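Local coordinates for protein Cas13d (uncultured Ruminococcus sp, PDB 6IV9) that binds a CRISPR RNA as the effector nuclease Cas13d, whose two HEPN domains dictate maturation of that RNA and cleavage of target RNA, at residues K56-K61 with V127-S132; R431-D436 with E440-D445. The protein carries 2 engineered substitutions. One frame throughout, in Å; residues are numbered along the deposited sequence.

Contact 1: K56-K61 with V127-S132; sequences KAAGMK and VEINTS. With nucleotides of chain B.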
loop_
_atom_site.group_PDB
_atom_site.type_symbol
_atom_site.label_atom_id
_atom_site.label_comp_id
_atom_site.label_asym_id
_atom_site.label_seq_id
_atom_site.Cartn_x
_atom_site.Cartn_y
_atom_site.Cartn_z
ATOM N N LYS A 56 -12.609 24.127 3.716
ATOM C CA LYS A 56 -11.476 23.661 2.883
ATOM C C LYS A 56 -11.667 24.130 1.438
ATOM O O LYS A 56 -10.729 24.582 0.853
ATOM C CB LYS A 56 -11.389 22.138 2.915
ATOM C CG LYS A 56 -11.145 21.536 4.284
ATOM C CD LYS A 56 -9.764 21.758 4.801
ATOM C CE LYS A 56 -9.565 21.177 6.182
ATOM N NZ LYS A 56 -8.193 21.355 6.671
ATOM N N ALA A 57 -12.888 24.025 0.926
ATOM C CA ALA A 57 -13.180 24.410 -0.475
ATOM C C ALA A 57 -12.855 25.892 -0.702
ATOM O O ALA A 57 -12.214 26.184 -1.667
ATOM C CB ALA A 57 -14.610 24.088 -0.804
ATOM N N ALA A 58 -13.222 26.751 0.245
ATOM C CA ALA A 58 -13.016 28.217 0.196
ATOM C C ALA A 58 -11.527 28.577 0.225
ATOM O O ALA A 58 -11.199 29.677 -0.156
ATOM C CB ALA A 58 -13.786 28.901 1.289
ATOM N N GLY A 59 -10.673 27.674 0.702
ATOM C CA GLY A 59 -9.221 27.920 0.718
ATOM C C GLY A 59 -8.543 27.929 2.083
ATOM O O GLY A 59 -7.347 28.061 2.079
ATOM N N MET A 60 -9.258 27.730 3.190
ATOM C CA MET A 60 -8.587 27.728 4.512
ATOM C C MET A 60 -8.017 26.334 4.779
ATOM O O MET A 60 -8.786 25.424 4.931
ATOM C CB MET A 60 -9.538 28.090 5.649
ATOM C CG MET A 60 -8.832 28.174 6.974
ATOM S SD MET A 60 -9.860 28.853 8.266
ATOM C CE MET A 60 -9.892 30.577 7.804
ATOM N N LYS A 61 -6.700 26.218 4.708
ATOM C CA LYS A 61 -5.969 24.949 4.927
ATOM C C LYS A 61 -5.906 24.542 6.398
ATOM O O LYS A 61 -6.169 23.407 6.684
ATOM C CB LYS A 61 -4.538 25.115 4.435
ATOM C CG LYS A 61 -3.666 23.879 4.480
ATOM C CD LYS A 61 -2.357 24.135 3.799
ATOM C CE LYS A 61 -1.358 23.024 3.980
ATOM N NZ LYS A 61 -1.750 21.844 3.200
ATOM N N VAL A 127 -18.933 34.380 -1.165
ATOM C CA VAL A 127 -19.834 34.154 -0.000
ATOM C C VAL A 127 -19.027 34.150 1.304
ATOM O O VAL A 127 -17.889 33.749 1.285
ATOM C CB VAL A 127 -20.589 32.825 -0.161
ATOM C CG1 VAL A 127 -19.637 31.655 -0.206
ATOM C CG2 VAL A 127 -21.635 32.609 0.908
ATOM N N GLU A 128 -19.624 34.648 2.379
ATOM C CA GLU A 128 -18.979 34.629 3.709
ATOM C C GLU A 128 -19.093 33.215 4.274
ATOM O O GLU A 128 -20.171 32.653 4.219
ATOM C CB GLU A 128 -19.682 35.571 4.677
ATOM C CG GLU A 128 -19.346 37.025 4.461
ATOM C CD GLU A 128 -19.947 37.934 5.514
ATOM O OE1 GLU A 128 -21.133 37.786 5.792
ATOM O OE2 GLU A 128 -19.211 38.748 6.058
ATOM N N ILE A 129 -18.000 32.711 4.826
ATOM C CA ILE A 129 -17.954 31.353 5.430
ATOM C C ILE A 129 -17.704 31.523 6.923
ATOM O O ILE A 129 -16.834 32.267 7.265
ATOM C CB ILE A 129 -16.833 30.510 4.807
ATOM C CG1 ILE A 129 -16.943 30.427 3.289
ATOM C CG2 ILE A 129 -16.816 29.139 5.437
ATOM C CD1 ILE A 129 -18.178 29.745 2.845
ATOM N N ASN A 130 -18.480 30.848 7.748
ATOM C CA ASN A 130 -18.287 30.931 9.209
ATOM C C ASN A 130 -17.724 29.596 9.686
ATOM O O ASN A 130 -18.259 28.582 9.320
ATOM C CB ASN A 130 -19.580 31.265 9.941
ATOM C CG ASN A 130 -20.180 32.562 9.459
ATOM O OD1 ASN A 130 -19.631 33.623 9.691
ATOM N ND2 ASN A 130 -21.281 32.468 8.750
ATOM N N THR A 131 -16.658 29.652 10.470
ATOM C CA THR A 131 -16.009 28.454 11.043
ATOM C C THR A 131 -15.823 28.693 12.541
ATOM O O THR A 131 -15.765 29.847 12.943
ATOM C CB THR A 131 -14.714 28.136 10.294
ATOM O OG1 THR A 131 -14.333 26.809 10.629
ATOM C CG2 THR A 131 -13.572 29.053 10.641
ATOM N N SER A 132 -15.804 27.627 13.328
ATOM C CA SER A 132 -15.609 27.764 14.787
ATOM C C SER A 132 -14.223 28.313 15.083
ATOM O O SER A 132 -13.302 27.941 14.408
ATOM C CB SER A 132 -15.721 26.455 15.483
ATOM O OG SER A 132 -16.866 25.774 15.085
ATOM P P A B 29 -6.939 12.627 6.820
ATOM O OP1 A B 29 -5.806 12.351 6.009
ATOM O OP2 A B 29 -6.816 13.070 8.230
ATOM O "O5'" A B 29 -7.762 13.702 5.979
ATOM C "C5'" A B 29 -9.061 14.110 6.417
ATOM C "C4'" A B 29 -9.232 15.572 6.093
ATOM O "O4'" A B 29 -8.213 16.306 6.819
ATOM C "C3'" A B 29 -8.973 15.945 4.642
ATOM O "O3'" A B 29 -10.076 15.591 3.800
ATOM C "C2'" A B 29 -8.707 17.442 4.788
ATOM O "O2'" A B 29 -9.919 18.168 4.973
ATOM C "C1'" A B 29 -7.867 17.458 6.079
ATOM N N9 A B 29 -6.465 17.381 5.802
ATOM C C8 A B 29 -5.645 16.278 5.771
ATOM N N7 A B 29 -4.452 16.534 5.311
ATOM C C5 A B 29 -4.493 17.881 4.992
ATOM C C6 A B 29 -3.557 18.742 4.411
ATOM N N6 A B 29 -2.321 18.375 4.079
ATOM N N1 A B 29 -3.925 20.031 4.209
ATOM C C2 A B 29 -5.155 20.403 4.562
ATOM N N3 A B 29 -6.130 19.677 5.092
ATOM C C4 A B 29 -5.740 18.401 5.249
ATOM P P U B 23 -7.915 19.850 10.071
ATOM O OP1 U B 23 -7.007 20.996 10.251
ATOM O OP2 U B 23 -8.577 19.599 8.807
ATOM O "O5'" U B 23 -7.023 18.567 10.417
ATOM C "C5'" U B 23 -7.387 17.226 10.015
ATOM C "C4'" U B 23 -6.116 16.379 9.962
ATOM O "O4'" U B 23 -5.330 16.870 8.846
ATOM C "C3'" U B 23 -5.207 16.542 11.191
ATOM O "O3'" U B 23 -4.634 15.300 11.540
ATOM C "C2'" U B 23 -4.131 17.488 10.722
ATOM O "O2'" U B 23 -2.919 17.432 11.476
ATOM C "C1'" U B 23 -3.994 17.100 9.246
ATOM N N1 U B 23 -3.451 18.220 8.465
ATOM C C2 U B 23 -2.194 18.088 7.902
ATOM O O2 U B 23 -1.536 17.086 8.000
ATOM N N3 U B 23 -1.728 19.207 7.258
ATOM C C4 U B 23 -2.348 20.406 7.133
ATOM O O4 U B 23 -1.777 21.322 6.544
ATOM C C5 U B 23 -3.654 20.464 7.716
ATOM C C6 U B 23 -4.150 19.392 8.336
ATOM P P G B 22 -12.592 22.313 8.606
ATOM O OP1 G B 22 -11.683 23.448 8.469
ATOM O OP2 G B 22 -13.033 21.489 7.443
ATOM O "O5'" G B 22 -12.127 21.241 9.705
ATOM C "C5'" G B 22 -11.459 21.734 10.878
ATOM C "C4'" G B 22 -11.070 20.632 11.824
ATOM O "O4'" G B 22 -12.255 19.962 12.316
ATOM C "C3'" G B 22 -10.264 19.512 11.193
ATOM O "O3'" G B 22 -8.887 19.901 11.278
ATOM C "C2'" G B 22 -10.503 18.359 12.150
ATOM O "O2'" G B 22 -9.645 18.447 13.275
ATOM C "C1'" G B 22 -11.953 18.620 12.606
ATOM N N9 G B 22 -13.003 17.788 12.019
ATOM C C8 G B 22 -13.693 18.008 10.853
ATOM N N7 G B 22 -14.575 17.081 10.603
ATOM C C5 G B 22 -14.489 16.224 11.687
ATOM C C6 G B 22 -15.168 15.011 11.944
ATOM O O6 G B 22 -16.120 14.521 11.326
ATOM N N1 G B 22 -14.699 14.393 13.100
ATOM C C2 G B 22 -13.713 14.896 13.917
ATOM N N2 G B 22 -13.405 14.174 14.992
ATOM N N3 G B 22 -13.025 15.993 13.650
ATOM C C4 G B 22 -13.480 16.613 12.536
#
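Ala58 and Ile129 meet through methyl and methylene: CB of Ala58 lies 4.0 Å from CG1 of Ile129. A looser touch follows further along, where SD of Met60 comes within 4.4 Å of CG2 of Thr131. Met60 has chi1 at -176°, CG lying opposite the backbone N, and this brings SD beside Thr131. All four residues are buried, and Phe117 of the neighbouring strand 114-119 packs on Ala58, Met60 and Ile129.

Most of the polar contacts run to the RNA. Lys56 NZ is gripped by three acceptors. It gives hydrogen bonds to OP2 of U23 of chain B at 2.8 Å, to N3 of A29 of chain B at 3.1 Å and to the carbonyl O of Lys61 at 2.9 Å. The last approach is tilted 30° from the carbonyl plane. One ammonium thus joins a phosphate, a base and the backbone at the start of strand 60-65. Lys61 NZ reaches the same adenine at another ring nitrogen, N1 of A29 of chain B, at 3.0 Å; Asn79 also holds this ammonium. Its CE rests 3.1 Å from O4 of U23 of chain B. The two lysines bond the adenine at N3 and N1, consistent with recognition of the base.

Backbone bonding sets the turn between them. Gly59 has positive phi and donates its N to Lys56 O at 3.1 Å. This is a Schellman motif, closing helix 54-58 before strand 60-65, in a two-sheet region that binds the crRNA.

Contact 2: R431-D436 with E440-D445; sequences RFSMTD and EGIYAD. With nucleotides of chain B.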
loop_
_atom_site.group_PDB
_atom_site.type_symbol
_atom_site.label_atom_id
_atom_site.label_comp_id
_atom_site.label_asym_id
_atom_site.label_seq_id
_atom_site.Cartn_x
_atom_site.Cartn_y
_atom_site.Cartn_z
ATOM N N ARG A 431 -10.616 22.484 -6.461
ATOM C CA ARG A 431 -10.619 22.779 -5.010
ATOM C C ARG A 431 -11.971 23.374 -4.603
ATOM O O ARG A 431 -12.445 23.058 -3.539
ATOM C CB ARG A 431 -9.451 23.695 -4.641
ATOM C CG ARG A 431 -8.110 22.985 -4.613
ATOM C CD ARG A 431 -6.968 23.806 -4.057
ATOM N NE ARG A 431 -5.876 22.974 -3.597
ATOM C CZ ARG A 431 -4.598 23.309 -3.596
ATOM N NH1 ARG A 431 -4.175 24.381 -4.225
ATOM N NH2 ARG A 431 -3.732 22.561 -2.962
ATOM N N PHE A 432 -12.525 24.248 -5.440
ATOM C CA PHE A 432 -13.828 24.913 -5.194
ATOM C C PHE A 432 -14.994 23.928 -5.270
ATOM O O PHE A 432 -16.009 24.189 -4.686
ATOM C CB PHE A 432 -14.033 26.071 -6.163
ATOM C CG PHE A 432 -13.211 27.285 -5.835
ATOM C CD1 PHE A 432 -12.403 27.309 -4.716
ATOM C CD2 PHE A 432 -13.257 28.405 -6.640
ATOM C CE1 PHE A 432 -11.657 28.428 -4.411
ATOM C CE2 PHE A 432 -12.511 29.525 -6.326
ATOM C CZ PHE A 432 -11.709 29.530 -5.221
ATOM N N SER A 433 -14.830 22.836 -6.003
ATOM C CA SER A 433 -15.953 21.891 -6.197
ATOM C C SER A 433 -16.421 21.312 -4.859
ATOM O O SER A 433 -15.598 21.044 -4.019
ATOM C CB SER A 433 -15.619 20.836 -7.201
ATOM O OG SER A 433 -14.639 19.964 -6.714
ATOM N N MET A 434 -17.726 21.155 -4.691
ATOM C CA MET A 434 -18.261 20.674 -3.399
ATOM C C MET A 434 -18.759 19.233 -3.488
ATOM O O MET A 434 -19.062 18.682 -2.468
ATOM C CB MET A 434 -19.401 21.575 -2.931
ATOM C CG MET A 434 -18.940 22.954 -2.603
ATOM S SD MET A 434 -17.941 22.912 -1.133
ATOM C CE MET A 434 -19.164 22.465 0.087
ATOM N N THR A 435 -18.865 18.682 -4.687
ATOM C CA THR A 435 -19.372 17.301 -4.833
ATOM C C THR A 435 -18.611 16.567 -5.932
ATOM O O THR A 435 -18.006 17.215 -6.752
ATOM C CB THR A 435 -20.864 17.280 -5.170
ATOM O OG1 THR A 435 -20.969 17.736 -6.509
ATOM C CG2 THR A 435 -21.695 18.164 -4.273
ATOM N N ASP A 436 -18.714 15.242 -5.912
ATOM C CA ASP A 436 -18.059 14.356 -6.899
ATOM C C ASP A 436 -18.627 14.679 -8.275
ATOM O O ASP A 436 -17.865 14.741 -9.202
ATOM C CB ASP A 436 -18.262 12.886 -6.534
ATOM C CG ASP A 436 -17.370 12.393 -5.404
ATOM O OD1 ASP A 436 -16.586 13.188 -4.876
ATOM O OD2 ASP A 436 -17.455 11.202 -5.071
ATOM N N GLU A 440 -16.522 15.824 -11.616
ATOM C CA GLU A 440 -16.570 15.127 -12.926
ATOM C C GLU A 440 -16.909 16.142 -14.019
ATOM O O GLU A 440 -16.313 16.073 -15.073
ATOM C CB GLU A 440 -17.597 14.006 -12.898
ATOM C CG GLU A 440 -17.186 12.847 -12.024
ATOM C CD GLU A 440 -15.761 12.384 -12.240
ATOM O OE1 GLU A 440 -15.523 11.678 -13.222
ATOM O OE2 GLU A 440 -14.896 12.749 -11.429
ATOM N N GLY A 441 -17.821 17.063 -13.734
ATOM C CA GLY A 441 -18.215 18.106 -14.691
ATOM C C GLY A 441 -17.043 18.994 -15.039
ATOM O O GLY A 441 -16.932 19.398 -16.169
ATOM N N ILE A 442 -16.208 19.307 -14.062
ATOM C CA ILE A 442 -15.028 20.167 -14.326
ATOM C C ILE A 442 -14.071 19.440 -15.277
ATOM O O ILE A 442 -13.569 20.060 -16.182
ATOM C CB ILE A 442 -14.390 20.605 -13.002
ATOM C CG1 ILE A 442 -15.291 21.597 -12.269
ATOM C CG2 ILE A 442 -13.011 21.167 -13.236
ATOM C CD1 ILE A 442 -15.122 21.613 -10.787
ATOM N N TYR A 443 -13.841 18.153 -15.051
ATOM C CA TYR A 443 -12.952 17.365 -15.931
ATOM C C TYR A 443 -13.563 17.303 -17.333
ATOM O O TYR A 443 -12.851 17.435 -18.304
ATOM C CB TYR A 443 -12.733 15.977 -15.338
ATOM C CG TYR A 443 -11.598 15.908 -14.354
ATOM C CD1 TYR A 443 -10.302 15.756 -14.791
ATOM C CD2 TYR A 443 -11.811 16.029 -12.996
ATOM C CE1 TYR A 443 -9.245 15.700 -13.910
ATOM C CE2 TYR A 443 -10.762 15.982 -12.097
ATOM C CZ TYR A 443 -9.473 15.811 -12.557
ATOM O OH TYR A 443 -8.423 15.760 -11.710
ATOM N N ALA A 444 -14.872 17.097 -17.397
ATOM C CA ALA A 444 -15.563 17.015 -18.697
ATOM C C ALA A 444 -15.448 18.349 -19.447
ATOM O O ALA A 444 -15.117 18.320 -20.615
ATOM C CB ALA A 444 -16.987 16.608 -18.464
ATOM N N ASP A 445 -15.667 19.478 -18.782
ATOM C CA ASP A 445 -15.571 20.791 -19.468
ATOM C C ASP A 445 -14.141 20.997 -19.972
ATOM O O ASP A 445 -13.979 21.465 -21.074
ATOM C CB ASP A 445 -16.006 21.939 -18.562
ATOM C CG ASP A 445 -17.475 21.899 -18.198
ATOM O OD1 ASP A 445 -18.229 21.231 -18.895
ATOM O OD2 ASP A 445 -17.837 22.518 -17.206
ATOM P P C B 30 -9.889 15.383 2.241
ATOM O OP1 C B 30 -11.143 14.845 1.783
ATOM O OP2 C B 30 -8.609 14.707 1.967
ATOM O "O5'" C B 30 -9.635 16.826 1.629
ATOM C "C5'" C B 30 -10.701 17.778 1.532
ATOM C "C4'" C B 30 -10.309 18.876 0.578
ATOM O "O4'" C B 30 -9.163 19.611 1.075
ATOM C "C3'" C B 30 -9.890 18.507 -0.828
ATOM O "O3'" C B 30 -11.008 18.132 -1.610
ATOM C "C2'" C B 30 -9.269 19.831 -1.287
ATOM O "O2'" C B 30 -10.245 20.785 -1.690
ATOM C "C1'" C B 30 -8.552 20.269 -0.011
ATOM N N1 C B 30 -7.118 19.959 -0.008
ATOM C C2 C B 30 -6.334 20.739 -0.841
ATOM O O2 C B 30 -6.887 21.632 -1.504
ATOM N N3 C B 30 -5.005 20.508 -0.906
ATOM C C4 C B 30 -4.447 19.592 -0.112
ATOM N N4 C B 30 -3.129 19.485 -0.132
ATOM C C5 C B 30 -5.224 18.804 0.791
ATOM C C6 C B 30 -6.538 19.076 0.861
ATOM P P U B 31 -10.659 16.978 -2.737
ATOM O OP1 U B 31 -11.955 16.897 -3.400
ATOM O OP2 U B 31 -9.869 15.843 -2.192
ATOM O "O5'" U B 31 -9.612 17.554 -3.775
ATOM C "C5'" U B 31 -10.007 18.680 -4.600
ATOM C "C4'" U B 31 -8.796 19.123 -5.369
ATOM O "O4'" U B 31 -7.827 19.664 -4.457
ATOM C "C3'" U B 31 -7.984 18.060 -6.115
ATOM O "O3'" U B 31 -8.640 17.638 -7.320
ATOM C "C2'" U B 31 -6.678 18.798 -6.355
ATOM O "O2'" U B 31 -6.793 19.722 -7.405
ATOM C "C1'" U B 31 -6.531 19.548 -5.035
ATOM N N1 U B 31 -5.721 18.754 -4.124
ATOM C C2 U B 31 -4.364 18.833 -4.275
ATOM O O2 U B 31 -3.840 19.511 -5.144
ATOM N N3 U B 31 -3.654 18.077 -3.392
ATOM C C4 U B 31 -4.160 17.261 -2.396
ATOM O O4 U B 31 -3.394 16.601 -1.698
ATOM C C5 U B 31 -5.575 17.241 -2.315
ATOM C C6 U B 31 -6.289 17.963 -3.164
ATOM P P C B 32 -8.508 16.167 -7.827
ATOM O OP1 C B 32 -9.152 16.020 -9.171
ATOM O OP2 C B 32 -8.928 15.275 -6.751
ATOM O "O5'" C B 32 -6.950 16.136 -8.037
ATOM C "C5'" C B 32 -6.154 14.943 -8.011
ATOM C "C4'" C B 32 -4.714 15.320 -7.955
ATOM O "O4'" C B 32 -4.440 15.940 -6.682
ATOM C "C3'" C B 32 -3.766 14.143 -8.004
ATOM O "O3'" C B 32 -3.499 13.763 -9.349
ATOM C "C2'" C B 32 -2.541 14.699 -7.317
ATOM O "O2'" C B 32 -1.739 15.497 -8.159
ATOM C "C1'" C B 32 -3.173 15.519 -6.203
ATOM N N1 C B 32 -3.376 14.748 -4.956
ATOM C C2 C B 32 -2.259 14.363 -4.220
ATOM O O2 C B 32 -1.136 14.619 -4.664
ATOM N N3 C B 32 -2.431 13.711 -3.051
ATOM C C4 C B 32 -3.663 13.459 -2.604
ATOM N N4 C B 32 -3.785 12.829 -1.433
ATOM C C5 C B 32 -4.824 13.907 -3.297
ATOM C C6 C B 32 -4.636 14.540 -4.464
#
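Asp436 and Glu440 are joined by an i to i+4 backbone bond of helix 436-464: Glu440 N donates to Asp436 O at 3.0 Å, with an N-H...O angle of 161°. Segment 431-436 starts on the last turn of helix 420-432 and leaves helical geometry at Ser433. It then passes Thr435, whose OG1 accepts from Glu438 N. Two consecutive helices, 420-432 and 436-464, are joined by a short non-helical link, with Thr435 as the N-cap of the second, in this largely helical protein.

Ser433 and Ile442 close the inside of the bend. The methyl CD1 of Ile442 lies 3.7 Å from CB of Ser433. OG of Ser433 sits between its backbone N and carbonyl carbon (chi1 69°) and bonds Leu430 O in the preceding turn. Glu440 CG passes 3.5 Å from Asp436 O, while its carboxylate forms a salt bridge with Lys378.

Two side chains grip the RNA. Arg431 is extended from CG to NE and meets C30 of chain B with its guanidinium edge. NH2 donates to N3 of C30 of chain B at 3.2 Å. The bond from Arg431 NE to O2 of that cytosine is short, 2.7 Å, but bent and weak. Gly76 O takes NH1. Shortened to an alanine here, the side chain would no longer reach the base, and N3 and O2 of C30 of chain B would probably lose these donors, as would Gly76 O. Tyr443 OH donates to OP1 of C32 of chain B at 2.7 Å. The phosphate oxygen lies at the ring edge, in plane, and Ser375 N also bonds the hydroxyl.

Contact 1 comes first along the chain and closes before contact 2 opens. Their centres are about 18 Å apart, on the same side of the chain's centre. Contact 1 joins the helix 54-58 and the four-stranded sheet to the outer strand of a three-stranded sheet. Contact 2 joins helices 420-432 and 436-464. The two touch directly: Ala57 O packs 3.3 Å from Phe432 CD1, and Ala57 CB lies 3.5 Å from Met434 SD. The bound RNA links them too, with A29 of chain B at contact 1 followed by C30 to C32 at contact 2. Segments distant in sequence thus lie side by side along A29 to C32 of chain B, while contact 1 also meets G22 and U23.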